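Local coordinates for protein 4-hydroxy-tetrahydrodipicolinate synthase (Aquifex aeolicus, PDB 2EHH) that probably catalyses the condensation of pyruvate with aspartate semialdehyde to 4-hydroxy-tetrahydrodipicolinate, a step of bacterial lysine biosynthesis, at residues Val101-Tyr106 against Ile131-Ser136; Ala8-Phe13 against Gly42-Ser47; Ile70-Gly75 against Gly95-Leu100; Ser47-Phe52 against Glu265-Leu270. All coordinates share one frame; numbering follows the deposited sequence.

Interaction 1. Residues Val101-Tyr106 against Ile131-Ser136; sequences VVVPYY and IYNIPS
Tyr-132 and Val-102 pair in parallel register, their side chains on the same face of the sheet. Two backbone bonds fix the pairing: Tyr-132 N donates to Val-101 O (3.0 Å) and Val-103 N to Tyr-132 O (2.9 Å), the second straighter, with 158° at the hydrogen against 142°. The tyrosine side chain can be traced outward from there. Its CB rests 3.6 Å from Val-102 CA. CG is anti to the backbone N (chi1 179°), which carries the ring along the strand face across the valine, so that CD2 lies 3.7 Å from Val-102 CG2, which meets the ring obliquely. Farther out, CE2 packs 3.6 Å from OG1 of Thr-43, a residue predicted to belong to the proton relay. At the hydroxyl end Ile-134 CG2 covers one face, 3.8 Å from Tyr-132 CZ and offset toward the rim. This side chain also comes within about 3 Å, nearest atoms, of that of Lys-161, the predicted Schiff-base lysine, consistent with the predicted proton donor/acceptor role of Tyr-132; Tyr-106 of the second subunit packs on it too. Just past the strand end, Val-103 CG2 meets, at 4.2 Å, Ile-131 CG2 on the face turned from Tyr-132. The two strands, 98-102 and 129-133, are joined by helix 111-124, which covers Val-101 with Phe-118 and Val-103 with Leu-114, while strand 157-162 flanks Ile-131.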
loop_
_atom_site.group_PDB
_atom_site.type_symbol
_atom_site.label_atom_id
_atom_site.label_comp_id
_atom_site.label_asym_id
_atom_site.label_seq_id
_atom_site.Cartn_x
_atom_site.Cartn_y
_atom_site.Cartn_z
ATOM N N VAL A 101 19.140 -12.219 13.430
ATOM C CA VAL A 101 18.752 -10.987 14.096
ATOM C C VAL A 101 17.741 -10.224 13.261
ATOM O O VAL A 101 18.075 -9.676 12.212
ATOM C CB VAL A 101 19.984 -10.109 14.339
ATOM C CG1 VAL A 101 19.591 -8.849 15.092
ATOM C CG2 VAL A 101 21.033 -10.910 15.114
ATOM N N VAL A 102 16.499 -10.200 13.724
ATOM C CA VAL A 102 15.443 -9.520 12.988
ATOM C C VAL A 102 15.599 -8.004 13.018
ATOM O O VAL A 102 16.145 -7.435 13.970
ATOM C CB VAL A 102 14.042 -9.903 13.551
ATOM C CG1 VAL A 102 13.848 -9.289 14.938
ATOM C CG2 VAL A 102 12.943 -9.447 12.596
ATOM N N VAL A 103 15.156 -7.354 11.948
ATOM C CA VAL A 103 15.192 -5.901 11.886
ATOM C C VAL A 103 14.183 -5.494 12.957
ATOM O O VAL A 103 13.085 -6.037 13.003
ATOM C CB VAL A 103 14.697 -5.382 10.510
ATOM C CG1 VAL A 103 14.433 -3.882 10.575
ATOM C CG2 VAL A 103 15.724 -5.698 9.434
ATOM N N PRO A 104 14.545 -4.551 13.837
ATOM C CA PRO A 104 13.639 -4.101 14.897
ATOM C C PRO A 104 12.213 -3.811 14.433
ATOM O O PRO A 104 11.991 -3.023 13.507
ATOM C CB PRO A 104 14.334 -2.861 15.425
ATOM C CG PRO A 104 15.783 -3.266 15.347
ATOM C CD PRO A 104 15.867 -3.908 13.970
ATOM N N TYR A 105 11.255 -4.451 15.092
ATOM C CA TYR A 105 9.842 -4.269 14.778
ATOM C C TYR A 105 9.192 -3.238 15.701
ATOM O O TYR A 105 9.701 -2.954 16.784
ATOM C CB TYR A 105 9.093 -5.596 14.931
ATOM C CG TYR A 105 9.422 -6.320 16.219
ATOM C CD1 TYR A 105 10.337 -7.372 16.232
ATOM C CD2 TYR A 105 8.872 -5.910 17.436
ATOM C CE1 TYR A 105 10.701 -7.991 17.415
ATOM C CE2 TYR A 105 9.233 -6.528 18.632
ATOM C CZ TYR A 105 10.150 -7.565 18.604
ATOM O OH TYR A 105 10.544 -8.184 19.755
ATOM N N TYR A 106 8.075 -2.675 15.244
ATOM C CA TYR A 106 7.281 -1.726 16.018
ATOM C C TYR A 106 7.815 -0.320 16.305
ATOM O O TYR A 106 7.079 0.655 16.107
ATOM C CB TYR A 106 6.872 -2.384 17.337
ATOM C CG TYR A 106 5.919 -1.562 18.174
ATOM C CD1 TYR A 106 4.568 -1.470 17.842
ATOM C CD2 TYR A 106 6.365 -0.888 19.305
ATOM C CE1 TYR A 106 3.681 -0.729 18.622
ATOM C CE2 TYR A 106 5.487 -0.142 20.095
ATOM C CZ TYR A 106 4.146 -0.071 19.747
ATOM O OH TYR A 106 3.271 0.634 20.541
ATOM N N ILE A 131 20.904 -11.158 8.922
ATOM C CA ILE A 131 19.895 -10.119 9.077
ATOM C C ILE A 131 18.555 -10.717 8.650
ATOM O O ILE A 131 18.494 -11.502 7.700
ATOM C CB ILE A 131 20.213 -8.903 8.179
ATOM C CG1 ILE A 131 21.459 -8.188 8.702
ATOM C CG2 ILE A 131 19.018 -7.949 8.142
ATOM C CD1 ILE A 131 22.000 -7.128 7.750
ATOM N N TYR A 132 17.482 -10.364 9.350
ATOM C CA TYR A 132 16.167 -10.881 8.991
ATOM C C TYR A 132 15.248 -9.714 8.656
ATOM O O TYR A 132 14.815 -8.974 9.542
ATOM C CB TYR A 132 15.589 -11.722 10.140
ATOM C CG TYR A 132 14.208 -12.287 9.871
ATOM C CD1 TYR A 132 13.721 -12.416 8.570
ATOM C CD2 TYR A 132 13.397 -12.728 10.922
ATOM C CE1 TYR A 132 12.468 -12.966 8.320
ATOM C CE2 TYR A 132 12.142 -13.284 10.677
ATOM C CZ TYR A 132 11.688 -13.400 9.374
ATOM O OH TYR A 132 10.461 -13.972 9.117
ATOM N N ASN A 133 14.968 -9.556 7.366
ATOM C CA ASN A 133 14.117 -8.476 6.879
ATOM C C ASN A 133 12.735 -9.000 6.518
ATOM O O ASN A 133 12.598 -9.867 5.653
ATOM C CB ASN A 133 14.760 -7.826 5.646
ATOM C CG ASN A 133 13.978 -6.626 5.132
ATOM O OD1 ASN A 133 13.804 -5.632 5.842
ATOM N ND2 ASN A 133 13.513 -6.708 3.887
ATOM N N ILE A 134 11.713 -8.481 7.191
ATOM C CA ILE A 134 10.337 -8.881 6.924
ATOM C C ILE A 134 9.419 -7.704 7.244
ATOM O O ILE A 134 8.738 -7.669 8.270
ATOM C CB ILE A 134 9.932 -10.141 7.739
ATOM C CG1 ILE A 134 8.479 -10.508 7.424
ATOM C CG2 ILE A 134 10.161 -9.914 9.236
ATOM C CD1 ILE A 134 8.131 -11.965 7.709
ATOM N N PRO A 135 9.405 -6.709 6.349
ATOM C CA PRO A 135 8.597 -5.496 6.481
ATOM C C PRO A 135 7.124 -5.745 6.817
ATOM O O PRO A 135 6.517 -4.962 7.549
ATOM C CB PRO A 135 8.775 -4.814 5.123
ATOM C CG PRO A 135 10.162 -5.219 4.733
ATOM C CD PRO A 135 10.194 -6.681 5.102
ATOM N N SER A 136 6.559 -6.833 6.295
ATOM C CA SER A 136 5.152 -7.144 6.538
ATOM C C SER A 136 4.861 -7.404 8.012
ATOM O O SER A 136 3.702 -7.397 8.428
ATOM C CB SER A 136 4.703 -8.355 5.712
ATOM O OG SER A 136 5.372 -9.534 6.124
#

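Interaction 2. Residues Ala8-Phe13 against Gly42-Ser47; sequences ALITPF and GTTGES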
loop_
_atom_site.group_PDB
_atom_site.type_symbol
_atom_site.label_atom_id
_atom_site.label_comp_id
_atom_site.label_asym_id
_atom_site.label_seq_id
_atom_site.Cartn_x
_atom_site.Cartn_y
_atom_site.Cartn_z
ATOM N N ALA A 8 12.695 -23.151 9.679
ATOM C CA ALA A 8 12.342 -22.225 10.752
ATOM C C ALA A 8 11.497 -23.150 11.625
ATOM O O ALA A 8 10.306 -23.350 11.385
ATOM C CB ALA A 8 11.505 -21.060 10.206
ATOM N N LEU A 9 12.140 -23.749 12.617
ATOM C CA LEU A 9 11.480 -24.716 13.480
ATOM C C LEU A 9 10.438 -24.162 14.443
ATOM O O LEU A 9 10.650 -23.138 15.090
ATOM C CB LEU A 9 12.539 -25.481 14.274
ATOM C CG LEU A 9 12.162 -26.884 14.739
ATOM C CD1 LEU A 9 12.096 -27.808 13.536
ATOM C CD2 LEU A 9 13.201 -27.394 15.733
ATOM N N ILE A 10 9.306 -24.849 14.525
ATOM C CA ILE A 10 8.248 -24.465 15.451
ATOM C C ILE A 10 8.765 -24.818 16.844
ATOM O O ILE A 10 9.714 -25.592 16.971
ATOM C CB ILE A 10 6.965 -25.294 15.227
ATOM C CG1 ILE A 10 7.298 -26.787 15.327
ATOM C CG2 ILE A 10 6.360 -24.969 13.870
ATOM C CD1 ILE A 10 6.084 -27.696 15.377
ATOM N N THR A 11 8.153 -24.250 17.877
ATOM C CA THR A 11 8.538 -24.562 19.249
ATOM C C THR A 11 7.366 -25.306 19.886
ATOM O O THR A 11 6.325 -24.715 20.182
ATOM C CB THR A 11 8.831 -23.294 20.077
ATOM O OG1 THR A 11 9.909 -22.566 19.479
ATOM C CG2 THR A 11 9.218 -23.674 21.508
ATOM N N PRO A 12 7.512 -26.627 20.078
ATOM C CA PRO A 12 6.467 -27.463 20.679
ATOM C C PRO A 12 6.153 -27.033 22.108
ATOM O O PRO A 12 7.054 -26.688 22.873
ATOM C CB PRO A 12 7.077 -28.864 20.636
ATOM C CG PRO A 12 8.018 -28.803 19.477
ATOM C CD PRO A 12 8.654 -27.449 19.642
ATOM N N PHE A 13 4.872 -27.055 22.458
ATOM C CA PHE A 13 4.426 -26.690 23.797
ATOM C C PHE A 13 3.600 -27.830 24.385
ATOM O O PHE A 13 2.934 -28.563 23.658
ATOM C CB PHE A 13 3.553 -25.427 23.759
ATOM C CG PHE A 13 4.309 -24.165 23.460
ATOM C CD1 PHE A 13 3.788 -23.228 22.572
ATOM C CD2 PHE A 13 5.523 -23.895 24.081
ATOM C CE1 PHE A 13 4.467 -22.041 22.305
ATOM C CE2 PHE A 13 6.210 -22.710 23.824
ATOM C CZ PHE A 13 5.680 -21.780 22.932
ATOM N N GLY A 42 12.680 -18.571 16.201
ATOM C CA GLY A 42 12.405 -17.565 15.196
ATOM C C GLY A 42 10.924 -17.236 15.283
ATOM O O GLY A 42 10.241 -17.667 16.219
ATOM N N THR A 43 10.415 -16.487 14.312
ATOM C CA THR A 43 9.001 -16.123 14.299
ATOM C C THR A 43 8.141 -17.380 14.273
ATOM O O THR A 43 7.128 -17.478 14.972
ATOM C CB THR A 43 8.662 -15.282 13.057
ATOM O OG1 THR A 43 9.564 -14.176 12.976
ATOM C CG2 THR A 43 7.234 -14.765 13.136
ATOM N N THR A 44 8.549 -18.341 13.453
ATOM C CA THR A 44 7.822 -19.592 13.330
ATOM C C THR A 44 7.910 -20.381 14.631
ATOM O O THR A 44 7.042 -21.195 14.931
ATOM C CB THR A 44 8.381 -20.418 12.157
ATOM O OG1 THR A 44 8.320 -19.622 10.966
ATOM C CG2 THR A 44 7.566 -21.699 11.948
ATOM N N GLY A 45 8.960 -20.118 15.406
ATOM C CA GLY A 45 9.136 -20.791 16.680
ATOM C C GLY A 45 8.435 -20.061 17.816
ATOM O O GLY A 45 8.664 -20.359 18.982
ATOM N N GLU A 46 7.589 -19.091 17.476
ATOM C CA GLU A 46 6.839 -18.331 18.471
ATOM C C GLU A 46 7.693 -17.589 19.498
ATOM O O GLU A 46 7.314 -17.481 20.665
ATOM C CB GLU A 46 5.835 -19.252 19.192
ATOM C CG GLU A 46 4.518 -19.440 18.428
ATOM C CD GLU A 46 3.590 -20.478 19.049
ATOM O OE1 GLU A 46 3.802 -21.689 18.819
ATOM O OE2 GLU A 46 2.645 -20.087 19.768
ATOM N N SER A 47 8.827 -17.046 19.063
ATOM C CA SER A 47 9.704 -16.319 19.974
ATOM C C SER A 47 9.016 -15.165 20.711
ATOM O O SER A 47 9.387 -14.848 21.840
ATOM C CB SER A 47 10.944 -15.794 19.237
ATOM O OG SER A 47 10.595 -14.842 18.255
HETATM O O HOH W 1 12.199 -20.909 14.745
HETATM O O HOH W 2 5.954 -22.637 17.099
#
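The Thr-11 hydroxyl donates the one direct hydrogen bond between these two loops, to Gly-45 O. OG1 sits 2.6 Å from Gly-45 O, in the carbonyl plane and on a lone pair; chi1 of -60°, with OG1 anti to the carbonyl carbon, turns it there. An alanine here would probably leave Gly-45 O without this donor and ease the grip on the type I turn from Thr-43 to Glu-46. Water-mediated bonds come next. One water joins Leu-9 O to Gly-42 N, and a second accepts a hydrogen bond from Thr-11 N (2.8 Å) while donating to Thr-44 O and Glu-46 OE1. Ile-10 CA adds a C-H...O contact to Thr-44 O, almost straight at 166°. Among nonpolar contacts, Thr-44 CB lies 3.7 Å from Ala-8 CB. A carboxylate-to-ring-edge contact is separate: Glu-46 OE2 meets Phe-13 in plane, 3.7 Å from CE1, with ring and carboxylate planes 73° apart. Glu-46 OE1 has a salt-bridge partner in Lys-253, and Thr-44, predicted to bind pyruvate, hydrogen-bonds Asn-248 through OG1. The loops follow barrel strands 4-8 and 37-40; helix 250-258 touches Ile-10 and Thr-44 through Val-252, while helix 20-31 covers Ile-10 through Leu-26.

Interaction 3. Residues Ile70-Gly75 against Gly95-Leu100; sequences IKVIAG and GADGAL
Asp-97 and Val-72 meet where two neighbouring barrel strands begin to pair, in the parallel beta-alpha-beta unit of strand 71-75, helix 81-93 and strand 98-102. The carboxylate imitates a strand carbonyl: OD1 accepts Val-72 N at 2.7 Å, met on its anti side and 16° out of the carboxylate plane. In return Asp-97 N donates to Val-72 O at 2.8 Å, close to the line of the carbonyl bond, and Gly-98 N reaches the same oxygen only weakly. Val-72 is gripped at both its N-H and its carbonyl by a single residue. Asp-97 CG stands anti to the carbonyl carbon (chi1 -58°), which turns the carboxylate to this N-H. An alanine at Asp-97 would probably leave Val-72 N without its acceptor and free the strand start to shift.

Beyond this start, regular pairing takes over. Ala-74 N donates to Gly-98 O at 2.9 Å and Leu-100 N to Ala-74 O at 2.7 Å, while the strand axes lie 36° apart. On one face Ile-73 CG2 packs 4.1 Å from Leu-100 CB; on the other Ala-74 CB meets Ala-96 CB.

A second shell positions these atoms. Gly-95, with positive phi, closes helix 81-93 in a Schellman motif, delivering the chain to Ala-96 and Asp-97. Helix 52-66 covers Val-72 through Val-63, and strand 37-40 hydrogen-bonds the other edge of strand 71-75. On the more solvent-exposed side Lys-71 crosses the aspartate at about a right angle; its NZ stays 5.3 Å from Asp-97 OD2, too far for a salt bridge, and its CD lies 3.6 Å from Asp-97 CG.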
loop_
_atom_site.group_PDB
_atom_site.type_symbol
_atom_site.label_atom_id
_atom_site.label_comp_id
_atom_site.label_asym_id
_atom_site.label_seq_id
_atom_site.Cartn_x
_atom_site.Cartn_y
_atom_site.Cartn_z
ATOM N N ILE A 70 23.969 -31.084 12.249
ATOM C CA ILE A 70 23.292 -30.108 11.403
ATOM C C ILE A 70 23.542 -28.755 12.053
ATOM O O ILE A 70 23.708 -28.671 13.271
ATOM C CB ILE A 70 21.776 -30.358 11.333
ATOM C CG1 ILE A 70 21.199 -30.413 12.747
ATOM C CG2 ILE A 70 21.493 -31.642 10.564
ATOM C CD1 ILE A 70 19.724 -30.707 12.789
ATOM N N LYS A 71 23.584 -27.700 11.252
ATOM C CA LYS A 71 23.825 -26.375 11.803
ATOM C C LYS A 71 22.645 -25.908 12.653
ATOM O O LYS A 71 21.495 -26.288 12.418
ATOM C CB LYS A 71 24.076 -25.368 10.680
ATOM C CG LYS A 71 25.297 -25.658 9.819
ATOM C CD LYS A 71 26.584 -25.538 10.613
ATOM C CE LYS A 71 27.800 -25.546 9.691
ATOM N NZ LYS A 71 27.785 -24.395 8.732
ATOM N N VAL A 72 22.948 -25.091 13.653
ATOM C CA VAL A 72 21.929 -24.549 14.528
ATOM C C VAL A 72 22.063 -23.040 14.511
ATOM O O VAL A 72 23.112 -22.497 14.855
ATOM C CB VAL A 72 22.079 -25.046 15.985
ATOM C CG1 VAL A 72 21.036 -24.370 16.872
ATOM C CG2 VAL A 72 21.912 -26.561 16.043
ATOM N N ILE A 73 20.997 -22.377 14.071
ATOM C CA ILE A 73 20.950 -20.922 14.014
ATOM C C ILE A 73 19.956 -20.479 15.084
ATOM O O ILE A 73 18.852 -21.017 15.187
ATOM C CB ILE A 73 20.456 -20.428 12.632
ATOM C CG1 ILE A 73 21.360 -20.986 11.524
ATOM C CG2 ILE A 73 20.469 -18.908 12.587
ATOM C CD1 ILE A 73 20.868 -20.695 10.108
ATOM N N ALA A 74 20.339 -19.494 15.881
ATOM C CA ALA A 74 19.466 -19.023 16.942
ATOM C C ALA A 74 18.856 -17.654 16.668
ATOM O O ALA A 74 19.548 -16.727 16.246
ATOM C CB ALA A 74 20.229 -18.988 18.258
ATOM N N GLY A 75 17.552 -17.544 16.905
ATOM C CA GLY A 75 16.876 -16.273 16.736
ATOM C C GLY A 75 17.219 -15.527 18.009
ATOM O O GLY A 75 16.814 -15.945 19.095
ATOM N N GLY A 95 27.455 -22.354 21.811
ATOM C CA GLY A 95 27.810 -23.081 20.600
ATOM C C GLY A 95 26.950 -22.988 19.354
ATOM O O GLY A 95 27.091 -23.815 18.450
ATOM N N ALA A 96 26.062 -22.003 19.280
ATOM C CA ALA A 96 25.228 -21.863 18.090
ATOM C C ALA A 96 26.125 -21.514 16.898
ATOM O O ALA A 96 27.107 -20.790 17.050
ATOM C CB ALA A 96 24.183 -20.765 18.308
ATOM N N ASP A 97 25.786 -22.026 15.717
ATOM C CA ASP A 97 26.572 -21.755 14.517
ATOM C C ASP A 97 26.331 -20.365 13.942
ATOM O O ASP A 97 27.176 -19.819 13.230
ATOM C CB ASP A 97 26.276 -22.802 13.448
ATOM C CG ASP A 97 26.556 -24.207 13.928
ATOM O OD1 ASP A 97 25.592 -24.937 14.247
ATOM O OD2 ASP A 97 27.746 -24.572 13.998
ATOM N N GLY A 98 25.174 -19.791 14.250
ATOM C CA GLY A 98 24.866 -18.464 13.752
ATOM C C GLY A 98 23.718 -17.847 14.520
ATOM O O GLY A 98 23.018 -18.540 15.260
ATOM N N ALA A 99 23.535 -16.542 14.352
ATOM C CA ALA A 99 22.459 -15.825 15.024
ATOM C C ALA A 99 21.607 -15.085 13.995
ATOM O O ALA A 99 22.135 -14.363 13.151
ATOM C CB ALA A 99 23.035 -14.830 16.026
ATOM N N LEU A 100 20.293 -15.288 14.064
ATOM C CA LEU A 100 19.353 -14.622 13.165
ATOM C C LEU A 100 18.849 -13.409 13.939
ATOM O O LEU A 100 18.214 -13.551 14.984
ATOM C CB LEU A 100 18.178 -15.541 12.829
ATOM C CG LEU A 100 17.137 -14.962 11.863
ATOM C CD1 LEU A 100 17.492 -15.355 10.433
ATOM C CD2 LEU A 100 15.764 -15.496 12.217
#

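Interaction 4. Residues Ser47-Phe52 against Glu265-Leu270; sequences SPTLTF and EFRLPL
Thr-49 and Arg-267 run alongside each other, pointing opposite ways, and between them they carry most of this contact. The tight part runs along the arginine. Thr-49 OG1 lies 3.5 Å from Arg-267 CB, and the arginine chain, stretched out as far as NE, then runs on until NH1 donates to Thr-49 O at 2.9 Å. That oxygen sits only 4° out of the guanidinium plane, so the group meets it edge-on, although the donor is tilted 29° from the carbonyl plane. On the other branch Thr-49 CG2 fits 3.4 Å from Leu-268 O and 4.1 Å from Pro-269 CD, beside the cis peptide bond that precedes the proline. A chi1 of 57° separates these tasks, placing OG1 between the backbone N and carbonyl carbon and CG2 anti to the carbonyl carbon.

Elsewhere the fit is looser. A water bridges Thr-49 OG1 and Arg-267 O, each 2.8 Å from it, where the two loops do not bond directly. Leu-50 CD2 comes no nearer than 4.0 Å to Arg-267 NH1, and exposed Thr-51 merely borders the guanidinium edge.

The charge of Arg-267 is answered outside the two loops, by a salt bridge from NH1 to Glu-54. Ala-80 of the second subunit packs on Thr-49. Glu-54 also accepts from Thr-51 N, while the Thr-51 side chain caps a backbone N of helix 52-66. This is consistent with a capping box, and Arg-267 joins the loop after barrel strand 37-40 to the C-terminal loop between helices 250-258 and 275-287, which follow the last strand of the eight-stranded TIM barrel.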
loop_
_atom_site.group_PDB
_atom_site.type_symbol
_atom_site.label_atom_id
_atom_site.label_comp_id
_atom_site.label_asym_id
_atom_site.label_seq_id
_atom_site.Cartn_x
_atom_site.Cartn_y
_atom_site.Cartn_z
ATOM N N SER A 47 8.827 -17.046 19.063
ATOM C CA SER A 47 9.704 -16.319 19.974
ATOM C C SER A 47 9.016 -15.165 20.711
ATOM O O SER A 47 9.387 -14.848 21.840
ATOM C CB SER A 47 10.944 -15.794 19.237
ATOM O OG SER A 47 10.595 -14.842 18.255
ATOM N N PRO A 48 8.013 -14.516 20.088
ATOM C CA PRO A 48 7.343 -13.410 20.784
ATOM C C PRO A 48 6.759 -13.816 22.135
ATOM O O PRO A 48 6.742 -13.017 23.066
ATOM C CB PRO A 48 6.254 -12.992 19.800
ATOM C CG PRO A 48 6.892 -13.261 18.472
ATOM C CD PRO A 48 7.533 -14.617 18.696
ATOM N N THR A 49 6.281 -15.054 22.236
ATOM C CA THR A 49 5.687 -15.530 23.479
ATOM C C THR A 49 6.605 -16.406 24.332
ATOM O O THR A 49 6.174 -16.958 25.348
ATOM C CB THR A 49 4.363 -16.287 23.210
ATOM O OG1 THR A 49 4.598 -17.382 22.317
ATOM C CG2 THR A 49 3.337 -15.350 22.581
ATOM N N LEU A 50 7.863 -16.544 23.921
ATOM C CA LEU A 50 8.827 -17.326 24.692
ATOM C C LEU A 50 9.523 -16.368 25.643
ATOM O O LEU A 50 9.863 -15.252 25.259
ATOM C CB LEU A 50 9.883 -17.966 23.787
ATOM C CG LEU A 50 9.467 -19.081 22.830
ATOM C CD1 LEU A 50 10.670 -19.492 21.978
ATOM C CD2 LEU A 50 8.935 -20.264 23.621
ATOM N N THR A 51 9.734 -16.793 26.882
ATOM C CA THR A 51 10.411 -15.932 27.838
ATOM C C THR A 51 11.885 -15.902 27.463
ATOM O O THR A 51 12.384 -16.824 26.822
ATOM C CB THR A 51 10.290 -16.465 29.271
ATOM O OG1 THR A 51 11.131 -17.612 29.424
ATOM C CG2 THR A 51 8.852 -16.859 29.570
ATOM N N PHE A 52 12.570 -14.835 27.859
ATOM C CA PHE A 52 13.991 -14.676 27.577
ATOM C C PHE A 52 14.757 -15.929 28.001
ATOM O O PHE A 52 15.702 -16.350 27.331
ATOM C CB PHE A 52 14.529 -13.457 28.328
ATOM C CG PHE A 52 16.022 -13.321 28.277
ATOM C CD1 PHE A 52 16.654 -12.808 27.148
ATOM C CD2 PHE A 52 16.800 -13.728 29.358
ATOM C CE1 PHE A 52 18.044 -12.703 27.098
ATOM C CE2 PHE A 52 18.185 -13.629 29.318
ATOM C CZ PHE A 52 18.810 -13.115 28.185
ATOM N N GLU A 265 -0.941 -26.938 20.626
ATOM C CA GLU A 265 -0.936 -25.891 21.640
ATOM C C GLU A 265 -0.099 -24.680 21.246
ATOM O O GLU A 265 1.079 -24.808 20.916
ATOM C CB GLU A 265 -0.411 -26.468 22.963
ATOM C CG GLU A 265 -0.390 -25.501 24.139
ATOM C CD GLU A 265 0.074 -26.171 25.427
ATOM O OE1 GLU A 265 -0.408 -27.287 25.717
ATOM O OE2 GLU A 265 0.907 -25.586 26.151
ATOM N N PHE A 266 -0.726 -23.508 21.286
ATOM C CA PHE A 266 -0.062 -22.248 20.973
ATOM C C PHE A 266 -0.118 -21.390 22.226
ATOM O O PHE A 266 -0.721 -21.771 23.226
ATOM C CB PHE A 266 -0.797 -21.479 19.871
ATOM C CG PHE A 266 -0.984 -22.244 18.596
ATOM C CD1 PHE A 266 -2.004 -23.184 18.473
ATOM C CD2 PHE A 266 -0.160 -21.998 17.501
ATOM C CE1 PHE A 266 -2.207 -23.866 17.274
ATOM C CE2 PHE A 266 -0.354 -22.673 16.300
ATOM C CZ PHE A 266 -1.380 -23.608 16.187
ATOM N N ARG A 267 0.511 -20.227 22.169
ATOM C CA ARG A 267 0.464 -19.297 23.284
ATOM C C ARG A 267 -0.186 -18.026 22.768
ATOM O O ARG A 267 0.209 -17.509 21.724
ATOM C CB ARG A 267 1.862 -18.988 23.812
ATOM C CG ARG A 267 2.423 -20.084 24.710
ATOM C CD ARG A 267 3.787 -19.704 25.247
ATOM N NE ARG A 267 4.325 -20.737 26.125
ATOM C CZ ARG A 267 5.498 -20.653 26.745
ATOM N NH1 ARG A 267 6.265 -19.580 26.585
ATOM N NH2 ARG A 267 5.900 -21.643 27.534
ATOM N N LEU A 268 -1.197 -17.542 23.485
ATOM C CA LEU A 268 -1.887 -16.320 23.093
ATOM C C LEU A 268 -0.841 -15.225 22.930
ATOM O O LEU A 268 0.159 -15.206 23.650
ATOM C CB LEU A 268 -2.923 -15.938 24.152
ATOM C CG LEU A 268 -4.363 -16.428 23.951
ATOM C CD1 LEU A 268 -4.381 -17.756 23.225
ATOM C CD2 LEU A 268 -5.056 -16.533 25.307
ATOM N N PRO A 269 -1.089 -14.254 22.034
ATOM C CA PRO A 269 -2.254 -14.099 21.154
ATOM C C PRO A 269 -2.494 -15.088 20.008
ATOM O O PRO A 269 -3.456 -14.923 19.260
ATOM C CB PRO A 269 -2.094 -12.671 20.644
ATOM C CG PRO A 269 -0.618 -12.566 20.482
ATOM C CD PRO A 269 -0.109 -13.183 21.781
ATOM N N LEU A 270 -1.637 -16.095 19.839
ATOM C CA LEU A 270 -1.872 -17.053 18.760
ATOM C C LEU A 270 -2.944 -18.053 19.198
ATOM O O LEU A 270 -3.039 -18.401 20.372
ATOM C CB LEU A 270 -0.577 -17.775 18.366
ATOM C CG LEU A 270 0.494 -16.881 17.724
ATOM C CD1 LEU A 270 1.586 -17.751 17.106
ATOM C CD2 LEU A 270 -0.131 -16.005 16.645
HETATM O O HOH W 3 2.639 -17.704 20.368
#

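Along the chain interaction 2 closes first, interaction 3 follows, then interaction 1; interaction 4 spans both of these, since it pairs a loop before them with one near the C terminus. Interactions 1 and 3, centres about 17 Å apart, share strand 98-102 and continue one parallel barrel sheet, touching where Tyr-132 CD2 meets Leu-100 CD2 at 3.9 Å. Interactions 2 and 4 lie closer, about 9 Å between centres, and share Ser-47; Glu-46 OE2 probably hydrogen-bonds Arg-267 N, 3.2 Å away. Barrel strands and the loops that follow them thus bring predicted catalytic residues together, while interactions 1 and 4 also touch the second subunit.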